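Local coordinates for protein alpha-fucosidase GH29 (Fusarium graminearum, PDB 4NI3) that probably hydrolyses alpha-L-fucosidic linkages, releasing fucose from the carbohydrate chains of glycoproteins as a family 29 glycoside hydrolase, at residues A[367-372]-A[449-454]. Sequence-based numbering, arbitrary orientation.
Sequences SRYGEA and ELLGDK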
loop_
_atom_site.group_PDB
_atom_site.type_symbol
_atom_site.label_atom_id
_atom_site.label_comp_id
_atom_site.label_asym_id
_atom_site.label_seq_id
_atom_site.Cartn_x
_atom_site.Cartn_y
_atom_site.Cartn_z
ATOM N N SER A 367 -4.955 17.567 5.703
ATOM C CA SER A 367 -5.779 18.288 6.660
ATOM C C SER A 367 -6.669 19.298 5.939
ATOM O O SER A 367 -7.739 19.624 6.436
ATOM C CB SER A 367 -4.914 18.979 7.702
ATOM O OG SER A 367 -4.142 19.983 7.094
ATOM N N ARG A 368 -6.239 19.778 4.772
ATOM C CA ARG A 368 -7.032 20.722 4.000
ATOM C C ARG A 368 -8.038 20.017 3.097
ATOM O O ARG A 368 -9.193 20.449 2.958
ATOM C CB ARG A 368 -6.094 21.597 3.162
ATOM C CG ARG A 368 -6.789 22.585 2.275
ATOM C CD ARG A 368 -5.788 23.608 1.852
ATOM N NE ARG A 368 -6.371 24.463 0.839
ATOM C CZ ARG A 368 -5.659 25.246 0.041
ATOM N NH1 ARG A 368 -4.339 25.284 0.164
ATOM N NH2 ARG A 368 -6.285 25.989 -0.864
ATOM N N TYR A 369 -7.604 18.910 2.490
ATOM C CA TYR A 369 -8.361 18.300 1.409
ATOM C C TYR A 369 -8.811 16.891 1.730
ATOM O O TYR A 369 -9.255 16.148 0.847
ATOM C CB TYR A 369 -7.523 18.293 0.132
ATOM C CG TYR A 369 -7.278 19.656 -0.456
ATOM C CD1 TYR A 369 -8.335 20.429 -0.943
ATOM C CD2 TYR A 369 -5.996 20.162 -0.556
ATOM C CE1 TYR A 369 -8.101 21.673 -1.535
ATOM C CE2 TYR A 369 -5.750 21.377 -1.154
ATOM C CZ TYR A 369 -6.802 22.129 -1.638
ATOM O OH TYR A 369 -6.544 23.333 -2.259
ATOM N N GLY A 370 -8.720 16.524 3.002
ATOM C CA GLY A 370 -9.081 15.177 3.429
ATOM C C GLY A 370 -10.461 14.711 3.008
ATOM O O GLY A 370 -10.674 13.518 2.831
ATOM N N GLU A 371 -11.396 15.635 2.794
ATOM C CA GLU A 371 -12.726 15.259 2.341
ATOM C C GLU A 371 -12.712 14.464 1.038
ATOM O O GLU A 371 -13.560 13.601 0.819
ATOM C CB GLU A 371 -13.583 16.527 2.149
ATOM C CG GLU A 371 -14.968 16.235 1.620
ATOM C CD GLU A 371 -15.819 17.468 1.383
ATOM O OE1 GLU A 371 -15.438 18.583 1.780
ATOM O OE2 GLU A 371 -16.885 17.284 0.788
ATOM N N ALA A 372 -11.776 14.791 0.153
ATOM C CA ALA A 372 -11.650 14.104 -1.123
ATOM C C ALA A 372 -10.855 12.805 -1.027
ATOM O O ALA A 372 -10.700 12.106 -2.034
ATOM C CB ALA A 372 -10.993 15.027 -2.146
ATOM N N GLU A 449 -18.159 23.107 -6.739
ATOM C CA GLU A 449 -17.491 23.898 -5.724
ATOM C C GLU A 449 -16.015 23.606 -5.726
ATOM O O GLU A 449 -15.594 22.483 -6.005
ATOM C CB GLU A 449 -18.058 23.619 -4.330
ATOM C CG GLU A 449 -19.519 23.979 -4.151
ATOM C CD GLU A 449 -20.065 23.436 -2.851
ATOM O OE1 GLU A 449 -20.123 22.193 -2.691
ATOM O OE2 GLU A 449 -20.420 24.251 -1.965
ATOM N N LEU A 450 -15.219 24.615 -5.457
ATOM C CA LEU A 450 -13.799 24.417 -5.236
ATOM C C LEU A 450 -13.530 24.362 -3.746
ATOM O O LEU A 450 -13.929 25.254 -3.007
ATOM C CB LEU A 450 -12.999 25.538 -5.871
ATOM C CG LEU A 450 -11.483 25.436 -5.855
ATOM C CD1 LEU A 450 -11.027 24.304 -6.789
ATOM C CD2 LEU A 450 -10.879 26.779 -6.287
ATOM N N LEU A 451 -12.843 23.332 -3.278
ATOM C CA LEU A 451 -12.480 23.249 -1.868
ATOM C C LEU A 451 -11.503 24.369 -1.547
ATOM O O LEU A 451 -10.554 24.620 -2.302
ATOM C CB LEU A 451 -11.883 21.879 -1.526
ATOM C CG LEU A 451 -12.919 20.833 -1.094
ATOM C CD1 LEU A 451 -13.855 20.497 -2.245
ATOM C CD2 LEU A 451 -12.230 19.573 -0.546
ATOM N N GLY A 452 -11.784 25.078 -0.456
ATOM C CA GLY A 452 -11.062 26.286 -0.110
ATOM C C GLY A 452 -9.833 26.102 0.764
ATOM O O GLY A 452 -9.200 25.038 0.748
ATOM N N ASP A 453 -9.519 27.130 1.559
ATOM C CA ASP A 453 -8.250 27.223 2.266
ATOM C C ASP A 453 -8.216 26.358 3.509
ATOM O O ASP A 453 -7.135 26.007 4.007
ATOM C CB ASP A 453 -7.951 28.678 2.685
ATOM C CG ASP A 453 -7.729 29.610 1.501
ATOM O OD1 ASP A 453 -7.723 29.164 0.329
ATOM O OD2 ASP A 453 -7.506 30.820 1.750
ATOM N N LYS A 454 -9.383 26.036 4.043
ATOM C CA LYS A 454 -9.445 25.105 5.159
ATOM C C LYS A 454 -10.617 24.162 4.943
ATOM O O LYS A 454 -11.577 24.504 4.251
ATOM C CB LYS A 454 -9.540 25.840 6.507
ATOM C CG LYS A 454 -10.893 26.341 6.914
ATOM C CD LYS A 454 -10.887 26.721 8.425
ATOM C CE LYS A 454 -12.266 27.173 8.886
ATOM N NZ LYS A 454 -12.658 28.453 8.234
HETATM O O HOH W 1 -10.468 22.578 1.651
HETATM O O HOH W 2 -8.769 23.413 -4.144
#
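R368 and Y369, on helix 353-369, meet L451 at the end of strand 445-451 and the turn after it; the short runs 368-371 and 451-454 point 128° apart, and the CA atoms of R368 and K454 come within 5.1 Å. The contact joins the helix that follows the last strand of the catalytic (beta/alpha)8 barrel to the antiparallel sheet with strands 445-451 and 485-491, in the beta domain after the barrel. R368 carries the polar half. With CG anti to the backbone N (chi1 178°) and the chain extended from CG to NE, R368 reaches along the turn, and its NE donates a fairly straight hydrogen bond (161°) to G452 O, 2.9 Å away and near the guanidinium plane. The D453 carboxylate runs alongside, its plane nearly perpendicular to the guanidinium. NH2 of R368 and OD1 of D453, 3.7 Å apart, make a long salt bridge, charge attraction without a directed N-H, while A480 N binds OD1 and A480 O accepts from NH2 of R368. R368 also covers one face of the buried Y369 ring: its CG sits over the ring centre, and CZ of Y369 lies against one face of the guanidinium, offset toward its rim. At the ring edge, CE1 of Y369 packs 3.8 Å from CB of L451, whose CD2 also approaches E371 OE1. That glutamate has OE1 hydrogen-bonded to Y458 OH and OE2 to Y417 OH, with a salt bridge from OE2 to K488 NZ, a second link between 367-372 and the sheet. One water lies within donating distance of both R368 O and G452 O, though it cannot serve all nearby acceptors at once. Another lies 2.9 Å from Y369 OH, which also bonds S482 OG, and donates to L451 O at 2.8 Å.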